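Long-range contacts in glycosyltransferase Gtf1 (Streptococcus pneumoniae, PDB 4PQG), which is a GT-B-type glycosyltransferase that holds uridine-5'-diphosphate in a pocket and carries an additional extended beta-sheet domain: residues R154-Y159 and Q171-Y175; P427-V433 and N446-S452; E352-L357 and A466-C470. All coordinates share one frame; numbering follows the deposited sequence.

Contact 1 (R154-Y159 and Q171-Y175); sequences RYCSEY and QRTFY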
ATOM      1  N   ARG A 154      16.921  17.985  11.213  1.00 19.24           N
ATOM      2  CA  ARG A 154      17.254  16.588  11.517  1.00 19.28           C
ATOM      3  C   ARG A 154      16.288  15.999  12.530  1.00 18.55           C
ATOM      4  O   ARG A 154      16.182  16.490  13.642  1.00 18.80           O
ATOM      5  CB  ARG A 154      18.684  16.460  12.032  1.00 19.62           C
ATOM      6  CG  ARG A 154      19.016  15.047  12.511  1.00 19.68           C
ATOM      7  CD  ARG A 154      20.446  14.977  12.999  1.00 21.02           C
ATOM      8  NE  ARG A 154      20.636  15.716  14.242  1.00 21.81           N
ATOM      9  CZ  ARG A 154      21.810  15.833  14.852  1.00 23.54           C
ATOM     10  NH1 ARG A 154      22.888  15.251  14.314  1.00 24.47           N
ATOM     11  NH2 ARG A 154      21.908  16.506  16.007  1.00 22.45           N
ATOM     12  N   TYR A 155      15.597  14.930  12.140  1.00 17.34           N
ATOM     13  CA  TYR A 155      14.679  14.262  13.037  1.00 16.29           C
ATOM     14  C   TYR A 155      15.204  12.936  13.642  1.00 15.80           C
ATOM     15  O   TYR A 155      14.689  12.497  14.656  1.00 15.52           O
ATOM     16  CB  TYR A 155      13.312  14.057  12.361  1.00 16.51           C
ATOM     17  CG  TYR A 155      13.307  13.145  11.133  1.00 16.83           C
ATOM     18  CD1 TYR A 155      13.184  11.748  11.255  1.00 16.56           C
ATOM     19  CD2 TYR A 155      13.368  13.684   9.857  1.00 17.52           C
ATOM     20  CE1 TYR A 155      13.142  10.928  10.130  1.00 17.07           C
ATOM     21  CE2 TYR A 155      13.338  12.877   8.726  1.00 17.51           C
ATOM     22  CZ  TYR A 155      13.225  11.506   8.863  1.00 17.87           C
ATOM     23  OH  TYR A 155      13.184  10.752   7.715  1.00 18.19           O
ATOM     24  N   CYS A 156      16.215  12.329  13.017  1.00 15.41           N
ATOM     25  CA  CYS A 156      16.788  11.056  13.471  1.00 15.12           C
ATOM     26  C   CYS A 156      18.289  10.974  13.155  1.00 15.29           C
ATOM     27  O   CYS A 156      18.737  11.445  12.086  1.00 13.99           O
ATOM     28  CB  CYS A 156      16.033   9.879  12.807  1.00 15.70           C
ATOM     29  SG  CYS A 156      16.711   8.231  13.131  1.00 17.42           S
ATOM     30  N   SER A 157      19.059  10.390  14.083  1.00 14.90           N
ATOM     31  CA  SER A 157      20.434   9.943  13.812  1.00 15.21           C
ATOM     32  C   SER A 157      20.594   8.447  14.095  1.00 16.32           C
ATOM     33  O   SER A 157      20.011   7.913  15.042  1.00 16.40           O
ATOM     34  CB  SER A 157      21.463  10.699  14.646  1.00 15.81           C
ATOM     35  OG  SER A 157      21.563  12.043  14.248  1.00 17.03           O
ATOM     36  N   GLU A 158      21.370   7.787  13.250  1.00 15.81           N
ATOM     37  CA  GLU A 158      21.786   6.420  13.458  1.00 16.63           C
ATOM     38  C   GLU A 158      23.282   6.392  13.705  1.00 17.08           C
ATOM     39  O   GLU A 158      24.047   7.038  12.987  1.00 16.89           O
ATOM     40  CB  GLU A 158      21.468   5.550  12.244  1.00 16.09           C
ATOM     41  CG  GLU A 158      19.989   5.294  12.024  1.00 16.09           C
ATOM     42  CD  GLU A 158      19.741   4.428  10.811  1.00 16.44           C
ATOM     43  OE1 GLU A 158      20.356   4.681   9.754  1.00 16.60           O
ATOM     44  OE2 GLU A 158      18.920   3.496  10.917  1.00 16.97           O
ATOM     45  N   TYR A 159      23.677   5.585  14.685  1.00 17.39           N
ATOM     46  CA  TYR A 159      25.058   5.456  15.110  1.00 18.88           C
ATOM     47  C   TYR A 159      25.556   4.049  14.810  1.00 19.93           C
ATOM     48  O   TYR A 159      24.853   3.070  15.078  1.00 20.55           O
ATOM     49  CB  TYR A 159      25.200   5.793  16.597  1.00 19.43           C
ATOM     50  CG  TYR A 159      24.672   7.177  16.917  1.00 20.35           C
ATOM     51  CD1 TYR A 159      25.454   8.310  16.703  1.00 20.53           C
ATOM     52  CD2 TYR A 159      23.369   7.351  17.384  1.00 20.54           C
ATOM     53  CE1 TYR A 159      24.962   9.583  16.987  1.00 21.86           C
ATOM     54  CE2 TYR A 159      22.865   8.613  17.661  1.00 21.76           C
ATOM     55  CZ  TYR A 159      23.664   9.718  17.469  1.00 21.94           C
ATOM     56  OH  TYR A 159      23.157  10.957  17.741  1.00 22.81           O
ATOM     57  N   GLN A 171      22.610   2.228  17.628  1.00 18.59           N
ATOM     58  CA  GLN A 171      21.723   3.204  18.281  1.00 18.21           C
ATOM     59  C   GLN A 171      21.034   4.077  17.249  1.00 17.97           C
ATOM     60  O   GLN A 171      21.650   4.477  16.248  1.00 17.57           O
ATOM     61  CB  GLN A 171      22.514   4.092  19.255  1.00 17.13           C
ATOM     62  CG  GLN A 171      21.707   5.128  20.041  1.00 16.84           C
ATOM     63  CD  GLN A 171      22.550   5.819  21.103  1.00 17.31           C
ATOM     64  OE1 GLN A 171      23.411   5.189  21.710  1.00 16.84           O
ATOM     65  NE2 GLN A 171      22.319   7.126  21.321  1.00 16.80           N
ATOM     66  N   ARG A 172      19.758   4.354  17.508  1.00 17.35           N
ATOM     67  CA  ARG A 172      18.994   5.355  16.765  1.00 18.81           C
ATOM     68  C   ARG A 172      18.465   6.367  17.755  1.00 18.04           C
ATOM     69  O   ARG A 172      17.899   5.982  18.773  1.00 18.46           O
ATOM     70  CB  ARG A 172      17.786   4.717  16.095  1.00 19.19           C
ATOM     71  CG  ARG A 172      18.105   3.854  14.923  1.00 20.62           C
ATOM     72  CD  ARG A 172      16.926   3.891  13.969  1.00 20.94           C
ATOM     73  NE  ARG A 172      17.177   2.999  12.850  1.00 20.41           N
ATOM     74  CZ  ARG A 172      16.743   1.746  12.755  1.00 21.68           C
ATOM     75  NH1 ARG A 172      16.018   1.191  13.719  1.00 21.33           N
ATOM     76  NH2 ARG A 172      17.038   1.038  11.670  1.00 22.85           N
ATOM     77  N   THR A 173      18.611   7.650  17.455  1.00 17.23           N
ATOM     78  CA  THR A 173      18.112   8.694  18.355  1.00 16.54           C
ATOM     79  C   THR A 173      17.143   9.574  17.571  1.00 16.30           C
ATOM     80  O   THR A 173      17.412   9.900  16.419  1.00 15.85           O
ATOM     81  CB  THR A 173      19.270   9.545  18.943  1.00 16.70           C
ATOM     82  OG1 THR A 173      20.071   8.741  19.811  1.00 17.52           O
ATOM     83  CG2 THR A 173      18.742  10.755  19.743  1.00 16.63           C
ATOM     84  N   PHE A 174      16.027   9.931  18.198  1.00 15.98           N
ATOM     85  CA  PHE A 174      15.044  10.848  17.610  1.00 16.21           C
ATOM     86  C   PHE A 174      15.057  12.182  18.348  1.00 16.01           C
ATOM     87  O   PHE A 174      15.171  12.213  19.585  1.00 16.52           O
ATOM     88  CB  PHE A 174      13.641  10.213  17.563  1.00 15.47           C
ATOM     89  CG  PHE A 174      13.509   9.155  16.494  1.00 16.46           C
ATOM     90  CD1 PHE A 174      12.973   9.470  15.247  1.00 16.87           C
ATOM     91  CD2 PHE A 174      13.977   7.858  16.708  1.00 17.02           C
ATOM     92  CE1 PHE A 174      12.893   8.513  14.244  1.00 17.32           C
ATOM     93  CE2 PHE A 174      13.890   6.894  15.714  1.00 17.35           C
ATOM     94  CZ  PHE A 174      13.348   7.224  14.473  1.00 17.22           C
ATOM     95  N   TYR A 175      14.930  13.265  17.584  1.00 16.64           N
ATOM     96  CA  TYR A 175      15.095  14.628  18.095  1.00 17.75           C
ATOM     97  C   TYR A 175      13.814  15.454  18.072  1.00 18.49           C
ATOM     98  O   TYR A 175      12.861  15.162  17.305  1.00 17.33           O
ATOM     99  CB  TYR A 175      16.153  15.380  17.281  1.00 19.24           C
ATOM    100  CG  TYR A 175      17.495  14.706  17.310  1.00 21.18           C
ATOM    101  CD1 TYR A 175      18.389  14.953  18.345  1.00 21.01           C
ATOM    102  CD2 TYR A 175      17.870  13.821  16.288  1.00 22.66           C
ATOM    103  CE1 TYR A 175      19.615  14.323  18.393  1.00 22.66           C
ATOM    104  CE2 TYR A 175      19.100  13.188  16.313  1.00 24.44           C
ATOM    105  CZ  TYR A 175      19.963  13.439  17.379  1.00 25.89           C
ATOM    106  OH  TYR A 175      21.186  12.811  17.425  1.00 28.50           O
TER
HETATM  107  O   HOH W   1      11.896  13.179  15.371  1.00 24.86           O
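Glu158 and Arg172 pair across two antiparallel strands, and their side chains run alongside each other to a salt bridge, Arg172 NE lying 2.6 Å from Glu158 OE2. The nitrogen meets the anti lone pair of OE2, and carboxylate and guanidinium are nearly coplanar, their planes 20° apart; Arg172 NH2 adds a weak bond to the same oxygen. Glu158 OE1 binds the hydroxyl of Tyr149, so both carboxylate oxygens are engaged. On the other face of the sheet, Tyr159 and Tyr175 approach from opposite directions, and Tyr159 OH donates to Tyr175 OH at 2.7 Å. Tyr175 OH in turn gives a weak bond to Ser157 OG, 3.3 Å away, whose stronger partner is Asp148. Strands 154-163 and 166-175 form one beta hairpin of the long antiparallel meander in the GtfA extended beta-sheet domain. Ser157 and Thr173 form one hydrogen-bonded pair of it, Ser157 N to Thr173 O at 2.9 Å and Thr173 N to Ser157 O at 2.8 Å; Tyr175 N to Tyr155 O and Tyr159 N to Gln171 O are further rungs, and a water bridges Tyr155 O and Tyr175 O. The guanidinium of Arg154 lies flat over one face of Tyr175, planes 13° apart, its CZ 4.3 Å from the centroid of the Tyr175 ring in a cation-pi contact; Thr173 CG2 sits over the opposite face. Asp148 also takes Arg154 NH1 in a salt bridge. Cys156 has SG anti to its backbone nitrogen (chi1 174°), which lays SG over a face of Phe174, 4.0 Å from that ring's centroid. Gln171 runs beside the Tyr159 ring, and its NE2 donates to Thr173 OG1 at 3.2 Å; that oxygen lies in the amide plane and also binds Asp184.

Contact 2 (P427-V433 and N446-S452); sequences PLIGFDV and NGYLIPS
A beta-alpha-beta unit, strand 428-431, helix 436-440 and strand 447-450, brings Leu428 beside Gly447 and Ile429 beside Tyr448 in parallel register. The bonds zigzag from strand to strand: Leu428 N to Asn446 O, Tyr448 N to Leu428 O, Gly430 N to Tyr448 O, then Ile450 N to Gly430 O at 2.7 Å. The last rung, Asp432 N to Ile450 O at 2.8 Å, comes from 43° above the carbonyl plane, and Asp432 is the centre of an inverse gamma turn. Gly447 CA makes a CA-H...O contact with Leu428 O at 3.2 Å. In the parallel sheet of this Rossmann-like domain of the GT-B fold, strand 447-450 is the outermost on its side, and strand 428-431 also bonds inward to Tyr405 and Thr407. Ile429 holds CG1 anti to its carbonyl carbon (chi1 -58°), which leaves CG2 to meet Ile450 CD1 at 3.7 Å on the face covered by helix 458-474. Ser452 OG lies over one face of the Phe431 ring, offset toward its rim, and Ser452 CB is 3.7 Å from Phe431 CD1, while Ile450 O sits in plane at the ring edge; Tyr465 meets the same ring edge-to-face. Leu449 crosses Asp432 at about a right angle, CD1 reaching 3.9 Å from Asp432 OD1, which Gln438 NE2 hydrogen-bonds. A water joins the two segments, donating to Asp432 O and accepting from Ser452 N.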
ATOM      1  N   PRO A 427     -13.961  -2.622 -20.406  1.00 24.12           N
ATOM      2  CA  PRO A 427     -14.402  -3.996 -20.210  1.00 24.04           C
ATOM      3  C   PRO A 427     -13.302  -4.756 -19.480  1.00 23.56           C
ATOM      4  O   PRO A 427     -12.129  -4.395 -19.606  1.00 22.76           O
ATOM      5  CB  PRO A 427     -14.536  -4.532 -21.645  1.00 24.34           C
ATOM      6  CG  PRO A 427     -14.736  -3.304 -22.474  1.00 25.59           C
ATOM      7  CD  PRO A 427     -13.823  -2.295 -21.839  1.00 23.77           C
ATOM      8  N   LEU A 428     -13.685  -5.781 -18.724  1.00 22.34           N
ATOM      9  CA  LEU A 428     -12.723  -6.601 -17.983  1.00 22.28           C
ATOM     10  C   LEU A 428     -12.743  -8.045 -18.475  1.00 21.38           C
ATOM     11  O   LEU A 428     -13.807  -8.610 -18.692  1.00 23.26           O
ATOM     12  CB  LEU A 428     -13.027  -6.573 -16.478  1.00 21.27           C
ATOM     13  CG  LEU A 428     -13.316  -5.245 -15.775  1.00 21.87           C
ATOM     14  CD1 LEU A 428     -13.557  -5.485 -14.294  1.00 21.08           C
ATOM     15  CD2 LEU A 428     -12.176  -4.265 -15.959  1.00 21.18           C
ATOM     16  N   ILE A 429     -11.569  -8.647 -18.642  1.00 21.45           N
ATOM     17  CA  ILE A 429     -11.487 -10.108 -18.838  1.00 20.92           C
ATOM     18  C   ILE A 429     -10.692 -10.725 -17.685  1.00 20.23           C
ATOM     19  O   ILE A 429      -9.526 -10.398 -17.509  1.00 19.94           O
ATOM     20  CB  ILE A 429     -10.829 -10.477 -20.193  1.00 21.28           C
ATOM     21  CG1 ILE A 429     -11.605  -9.855 -21.369  1.00 22.14           C
ATOM     22  CG2 ILE A 429     -10.723 -11.989 -20.330  1.00 22.72           C
ATOM     23  CD1 ILE A 429     -10.891  -9.958 -22.713  1.00 21.37           C
ATOM     24  N   GLY A 430     -11.324 -11.601 -16.906  1.00 21.54           N
ATOM     25  CA  GLY A 430     -10.659 -12.220 -15.764  1.00 21.19           C
ATOM     26  C   GLY A 430     -11.198 -13.576 -15.371  1.00 21.88           C
ATOM     27  O   GLY A 430     -12.185 -14.062 -15.939  1.00 21.68           O
ATOM     28  N   PHE A 431     -10.550 -14.194 -14.392  1.00 20.73           N
ATOM     29  CA  PHE A 431     -10.994 -15.488 -13.889  1.00 22.30           C
ATOM     30  C   PHE A 431     -12.308 -15.382 -13.114  1.00 22.83           C
ATOM     31  O   PHE A 431     -12.567 -14.374 -12.439  1.00 20.95           O
ATOM     32  CB  PHE A 431      -9.938 -16.097 -12.972  1.00 22.15           C
ATOM     33  CG  PHE A 431      -8.758 -16.692 -13.688  1.00 23.15           C
ATOM     34  CD1 PHE A 431      -8.914 -17.745 -14.600  1.00 23.17           C
ATOM     35  CD2 PHE A 431      -7.466 -16.242 -13.409  1.00 23.70           C
ATOM     36  CE1 PHE A 431      -7.810 -18.312 -15.222  1.00 21.97           C
ATOM     37  CE2 PHE A 431      -6.362 -16.808 -14.042  1.00 22.70           C
ATOM     38  CZ  PHE A 431      -6.537 -17.846 -14.947  1.00 22.56           C
ATOM     39  N   ASP A 432     -13.132 -16.428 -13.222  1.00 23.64           N
ATOM     40  CA  ASP A 432     -14.363 -16.536 -12.459  1.00 24.92           C
ATOM     41  C   ASP A 432     -14.025 -16.956 -11.030  1.00 26.66           C
ATOM     42  O   ASP A 432     -14.194 -18.116 -10.652  1.00 24.96           O
ATOM     43  CB  ASP A 432     -15.293 -17.558 -13.117  1.00 27.87           C
ATOM     44  CG  ASP A 432     -16.730 -17.481 -12.598  1.00 30.13           C
ATOM     45  OD1 ASP A 432     -16.999 -16.736 -11.632  1.00 33.17           O
ATOM     46  OD2 ASP A 432     -17.601 -18.169 -13.167  1.00 32.06           O
ATOM     47  N   VAL A 433     -13.509 -16.009 -10.246  1.00 26.27           N
ATOM     48  CA  VAL A 433     -13.056 -16.298  -8.890  1.00 25.75           C
ATOM     49  C   VAL A 433     -13.500 -15.181  -7.957  1.00 25.06           C
ATOM     50  O   VAL A 433     -13.605 -14.038  -8.382  1.00 24.82           O
ATOM     51  CB  VAL A 433     -11.511 -16.479  -8.799  1.00 25.83           C
ATOM     52  CG1 VAL A 433     -11.076 -17.807  -9.421  1.00 27.91           C
ATOM     53  CG2 VAL A 433     -10.768 -15.305  -9.423  1.00 26.24           C
ATOM     54  N   ASN A 446     -20.134  -6.966 -19.745  1.00 26.15           N
ATOM     55  CA  ASN A 446     -19.047  -5.983 -19.713  1.00 26.40           C
ATOM     56  C   ASN A 446     -17.668  -6.618 -19.871  1.00 26.27           C
ATOM     57  O   ASN A 446     -16.651  -6.025 -19.516  1.00 25.37           O
ATOM     58  CB  ASN A 446     -19.136  -5.074 -18.463  1.00 24.95           C
ATOM     59  CG  ASN A 446     -18.677  -5.768 -17.197  1.00 24.37           C
ATOM     60  OD1 ASN A 446     -19.061  -6.912 -16.923  1.00 24.77           O
ATOM     61  ND2 ASN A 446     -17.850  -5.074 -16.404  1.00 22.74           N
ATOM     62  N   GLY A 447     -17.641  -7.815 -20.439  1.00 25.09           N
ATOM     63  CA  GLY A 447     -16.395  -8.547 -20.602  1.00 24.83           C
ATOM     64  C   GLY A 447     -16.675 -10.019 -20.446  1.00 25.11           C
ATOM     65  O   GLY A 447     -17.782 -10.491 -20.773  1.00 24.20           O
ATOM     66  N   TYR A 448     -15.681 -10.745 -19.941  1.00 24.63           N
ATOM     67  CA  TYR A 448     -15.779 -12.194 -19.790  1.00 23.38           C
ATOM     68  C   TYR A 448     -15.172 -12.736 -18.500  1.00 23.49           C
ATOM     69  O   TYR A 448     -14.096 -12.319 -18.082  1.00 23.59           O
ATOM     70  CB  TYR A 448     -15.081 -12.892 -20.938  1.00 24.39           C
ATOM     71  CG  TYR A 448     -15.600 -12.573 -22.311  1.00 25.80           C
ATOM     72  CD1 TYR A 448     -16.886 -12.966 -22.713  1.00 26.34           C
ATOM     73  CD2 TYR A 448     -14.792 -11.904 -23.228  1.00 25.85           C
ATOM     74  CE1 TYR A 448     -17.350 -12.676 -23.991  1.00 26.49           C
ATOM     75  CE2 TYR A 448     -15.242 -11.624 -24.503  1.00 26.63           C
ATOM     76  CZ  TYR A 448     -16.515 -12.013 -24.878  1.00 26.54           C
ATOM     77  OH  TYR A 448     -16.939 -11.712 -26.150  1.00 28.19           O
ATOM     78  N   LEU A 449     -15.875 -13.685 -17.897  1.00 21.78           N
ATOM     79  CA  LEU A 449     -15.347 -14.467 -16.820  1.00 23.04           C
ATOM     80  C   LEU A 449     -14.847 -15.796 -17.380  1.00 23.55           C
ATOM     81  O   LEU A 449     -15.588 -16.526 -18.025  1.00 24.17           O
ATOM     82  CB  LEU A 449     -16.407 -14.683 -15.742  1.00 22.49           C
ATOM     83  CG  LEU A 449     -16.741 -13.472 -14.863  1.00 22.60           C
ATOM     84  CD1 LEU A 449     -17.980 -13.751 -14.021  1.00 22.71           C
ATOM     85  CD2 LEU A 449     -15.582 -13.086 -13.964  1.00 22.83           C
ATOM     86  N   ILE A 450     -13.579 -16.089 -17.141  1.00 23.33           N
ATOM     87  CA  ILE A 450     -12.969 -17.321 -17.621  1.00 24.80           C
ATOM     88  C   ILE A 450     -12.924 -18.352 -16.498  1.00 26.05           C
ATOM     89  O   ILE A 450     -12.399 -18.062 -15.427  1.00 25.78           O
ATOM     90  CB  ILE A 450     -11.568 -17.039 -18.200  1.00 24.21           C
ATOM     91  CG1 ILE A 450     -11.711 -16.072 -19.388  1.00 23.86           C
ATOM     92  CG2 ILE A 450     -10.846 -18.341 -18.566  1.00 24.22           C
ATOM     93  CD1 ILE A 450     -10.427 -15.688 -20.085  1.00 23.22           C
ATOM     94  N   PRO A 451     -13.484 -19.561 -16.736  1.00 27.43           N
ATOM     95  CA  PRO A 451     -13.454 -20.612 -15.720  1.00 28.94           C
ATOM     96  C   PRO A 451     -12.024 -20.828 -15.276  1.00 29.19           C
ATOM     97  O   PRO A 451     -11.121 -20.782 -16.097  1.00 28.94           O
ATOM     98  CB  PRO A 451     -13.952 -21.857 -16.473  1.00 29.17           C
ATOM     99  CG  PRO A 451     -14.733 -21.319 -17.618  1.00 29.90           C
ATOM    100  CD  PRO A 451     -14.066 -20.035 -18.001  1.00 28.97           C
ATOM    101  N   SER A 452     -11.823 -21.018 -13.980  1.00 33.38           N
ATOM    102  CA  SER A 452     -10.497 -21.245 -13.434  1.00 36.53           C
ATOM    103  C   SER A 452     -10.444 -22.678 -12.936  1.00 40.00           C
ATOM    104  O   SER A 452     -11.457 -23.231 -12.503  1.00 41.16           O
ATOM    105  CB  SER A 452     -10.222 -20.280 -12.277  1.00 39.69           C
ATOM    106  OG  SER A 452      -8.860 -20.326 -11.858  1.00 41.19           O
TER
HETATM  107  O   HOH W   2     -14.189 -20.885 -11.994  1.00 39.43           O

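Contact 3 (E352-L357 and A466-C470); sequences EAHKEL and AAKIC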
ATOM      1  N   GLU A 352      -0.159 -14.717 -28.021  1.00 30.24           N
ATOM      2  CA  GLU A 352      -0.951 -15.652 -28.804  1.00 32.96           C
ATOM      3  C   GLU A 352      -2.047 -14.930 -29.590  1.00 33.32           C
ATOM      4  O   GLU A 352      -2.193 -15.148 -30.798  1.00 33.07           O
ATOM      5  CB  GLU A 352      -1.527 -16.733 -27.880  1.00 34.89           C
ATOM      6  CG  GLU A 352      -2.329 -17.835 -28.551  1.00 38.55           C
ATOM      7  CD  GLU A 352      -1.480 -18.805 -29.371  1.00 40.55           C
ATOM      8  OE1 GLU A 352      -0.249 -18.899 -29.147  1.00 41.36           O
ATOM      9  OE2 GLU A 352      -2.070 -19.484 -30.242  1.00 41.25           O
ATOM     10  N   ALA A 353      -2.795 -14.057 -28.917  1.00 31.44           N
ATOM     11  CA  ALA A 353      -3.867 -13.303 -29.561  1.00 30.46           C
ATOM     12  C   ALA A 353      -3.327 -12.404 -30.667  1.00 31.70           C
ATOM     13  O   ALA A 353      -4.012 -12.150 -31.666  1.00 30.17           O
ATOM     14  CB  ALA A 353      -4.650 -12.488 -28.541  1.00 30.20           C
ATOM     15  N   HIS A 354      -2.093 -11.941 -30.486  1.00 31.15           N
ATOM     16  CA  HIS A 354      -1.419 -11.058 -31.434  1.00 33.20           C
ATOM     17  C   HIS A 354      -1.220 -11.696 -32.799  1.00 34.71           C
ATOM     18  O   HIS A 354      -1.042 -10.999 -33.796  1.00 34.58           O
ATOM     19  CB  HIS A 354      -0.085 -10.632 -30.839  1.00 31.74           C
ATOM     20  CG  HIS A 354       0.707  -9.697 -31.701  1.00 32.68           C
ATOM     21  ND1 HIS A 354       1.667 -10.125 -32.533  1.00 33.70           N
ATOM     22  CD2 HIS A 354       0.664  -8.316 -31.829  1.00 33.30           C
ATOM     23  CE1 HIS A 354       2.209  -9.073 -33.168  1.00 34.24           C
ATOM     24  NE2 HIS A 354       1.595  -7.967 -32.735  1.00 34.37           N
ATOM     25  N   LYS A 355      -1.238 -13.027 -32.843  1.00 35.94           N
ATOM     26  CA  LYS A 355      -1.216 -13.763 -34.110  1.00 39.63           C
ATOM     27  C   LYS A 355      -2.455 -13.440 -34.947  1.00 39.33           C
ATOM     28  O   LYS A 355      -2.372 -13.333 -36.160  1.00 42.29           O
ATOM     29  CB  LYS A 355      -1.139 -15.273 -33.865  1.00 38.44           C
ATOM     30  CG  LYS A 355       0.154 -15.743 -33.226  1.00 38.87           C
ATOM     31  CD  LYS A 355      -0.011 -17.137 -32.641  1.00 40.03           C
ATOM     32  CE  LYS A 355       1.302 -17.679 -32.088  1.00 41.71           C
ATOM     33  NZ  LYS A 355       1.146 -19.071 -31.564  1.00 41.97           N
ATOM     34  N   GLU A 356      -3.592 -13.287 -34.281  1.00 40.59           N
ATOM     35  CA  GLU A 356      -4.870 -13.036 -34.933  1.00 41.71           C
ATOM     36  C   GLU A 356      -5.136 -11.538 -35.081  1.00 43.50           C
ATOM     37  O   GLU A 356      -5.784 -11.116 -36.046  1.00 45.12           O
ATOM     38  CB  GLU A 356      -5.985 -13.683 -34.117  1.00 43.82           C
ATOM     39  CG  GLU A 356      -7.279 -13.937 -34.868  1.00 48.74           C
ATOM     40  CD  GLU A 356      -7.333 -15.312 -35.517  1.00 51.82           C
ATOM     41  OE1 GLU A 356      -6.265 -15.879 -35.843  1.00 52.84           O
ATOM     42  OE2 GLU A 356      -8.457 -15.834 -35.694  1.00 56.75           O
ATOM     43  N   LEU A 357      -4.652 -10.744 -34.121  1.00 39.56           N
ATOM     44  CA  LEU A 357      -4.839  -9.291 -34.132  1.00 39.09           C
ATOM     45  C   LEU A 357      -3.482  -8.623 -33.981  1.00 39.67           C
ATOM     46  O   LEU A 357      -3.080  -8.285 -32.862  1.00 37.88           O
ATOM     47  CB  LEU A 357      -5.772  -8.831 -32.999  1.00 39.67           C
ATOM     48  CG  LEU A 357      -7.069  -9.585 -32.671  1.00 40.66           C
ATOM     49  CD1 LEU A 357      -7.630  -9.144 -31.326  1.00 38.93           C
ATOM     50  CD2 LEU A 357      -8.125  -9.421 -33.759  1.00 41.86           C
ATOM     51  N   ALA A 466      -6.477 -15.701 -24.790  1.00 26.04           N
ATOM     52  CA  ALA A 466      -6.305 -15.366 -26.217  1.00 27.65           C
ATOM     53  C   ALA A 466      -7.634 -15.437 -26.958  1.00 27.97           C
ATOM     54  O   ALA A 466      -7.997 -14.487 -27.653  1.00 26.41           O
ATOM     55  CB  ALA A 466      -5.290 -16.278 -26.889  1.00 27.26           C
ATOM     56  N   ALA A 467      -8.358 -16.548 -26.782  1.00 28.23           N
ATOM     57  CA  ALA A 467      -9.666 -16.753 -27.423  1.00 29.49           C
ATOM     58  C   ALA A 467     -10.680 -15.686 -27.025  1.00 30.11           C
ATOM     59  O   ALA A 467     -11.475 -15.230 -27.850  1.00 29.97           O
ATOM     60  CB  ALA A 467     -10.213 -18.138 -27.095  1.00 29.66           C
ATOM     61  N   LYS A 468     -10.662 -15.293 -25.756  1.00 29.37           N
ATOM     62  CA  LYS A 468     -11.617 -14.307 -25.265  1.00 28.98           C
ATOM     63  C   LYS A 468     -11.329 -12.886 -25.747  1.00 28.68           C
ATOM     64  O   LYS A 468     -12.257 -12.138 -26.100  1.00 29.20           O
ATOM     65  CB  LYS A 468     -11.755 -14.378 -23.742  1.00 29.15           C
ATOM     66  CG  LYS A 468     -12.659 -15.508 -23.271  1.00 31.93           C
ATOM     67  CD  LYS A 468     -14.016 -15.421 -23.965  1.00 33.02           C
ATOM     68  CE  LYS A 468     -14.947 -16.513 -23.507  1.00 32.62           C
ATOM     69  NZ  LYS A 468     -16.279 -16.350 -24.145  1.00 32.56           N
ATOM     70  N   ILE A 469     -10.053 -12.516 -25.764  1.00 27.60           N
ATOM     71  CA  ILE A 469      -9.632 -11.231 -26.310  1.00 27.64           C
ATOM     72  C   ILE A 469     -10.082 -11.165 -27.767  1.00 29.06           C
ATOM     73  O   ILE A 469     -10.765 -10.218 -28.155  1.00 29.42           O
ATOM     74  CB  ILE A 469      -8.097 -11.026 -26.220  1.00 26.64           C
ATOM     75  CG1 ILE A 469      -7.655 -10.848 -24.751  1.00 27.12           C
ATOM     76  CG2 ILE A 469      -7.659  -9.830 -27.053  1.00 26.97           C
ATOM     77  CD1 ILE A 469      -6.204 -11.206 -24.482  1.00 25.40           C
ATOM     78  N   CYS A 470      -9.701 -12.180 -28.552  1.00 27.45           N
ATOM     79  CA  CYS A 470     -10.052 -12.248 -29.974  1.00 30.36           C
ATOM     80  C   CYS A 470     -11.560 -12.158 -30.202  1.00 29.87           C
ATOM     81  O   CYS A 470     -12.002 -11.405 -31.058  1.00 32.04           O
ATOM     82  CB  CYS A 470      -9.475 -13.516 -30.612  1.00 29.89           C
ATOM     83  SG  CYS A 470      -7.690 -13.434 -30.832  1.00 32.53           S
TER
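Glu352 opens the contact with its aliphatic part, its CG lying 3.7 Å from Ala466 CB. The chain leaves with CG anti to the backbone nitrogen, then bends at chi2 (71°), which carries the carboxylate away from the second helix toward Lys355, whose NZ forms a salt bridge with Glu352 OE1 at 2.8 Å from above the carboxylate plane. Ala353 comes next and has the closest CA pair, its CA 4.6 Å from Ala466 CA. The small side chains of Ala353 and Ala466 are consistent with this nearness: Ala353 CB meets Ala466 CB at 4.2 Å and Cys470 SG at 3.9 Å, and it also touches Ile469 CG2. The carbonyl oxygen of Ala353 accepts from both Glu356 N and Leu357 N, two bonds on one carbonyl. Glu356 then sets its CB 3.7 Å from Cys470 SG, while its OE2 takes a weak hydrogen bond from Gln474. Leu357 closes the segment, with CD1 4.2 Å from Cys470 CA and in touch with Ile469 CG2. Cys470 turns SG anti to its carbonyl carbon (chi1 -73°), and the sulfur thereby meets Ala353, Glu356 and Leu357 alike. The side-chain contacts are apolar, and no hydrogen bond crosses between the segments. Leu360 packs on both Ala353 and Ile469 and His354 stacks on Tyr386, while helix 458-474, meeting residues 352-357 here, also lies against strands 428-431 and 447-450.

Contact 1 stands apart, its centre about 51 Å from that of contact 2 and 56 Å from that of contact 3, in the extended beta-sheet domain on the other side of the chain's centre. Contacts 2 and 3 share the glycosyl transferase group 1 region and touch: Ile429 and Tyr448 of the parallel sheet meet Ile469 and Lys468 of helix 458-474, whose residues 466-470 also face 352-357. The chemistry follows the setting. Two largely buried strand pairs rely on backbone ladders, antiparallel with charged and hydroxyl side-chain bonds in contact 1, parallel and mostly apolar in contact 2. Contact 3, only partly buried, joins its segments by aliphatic and sulfur packing alone.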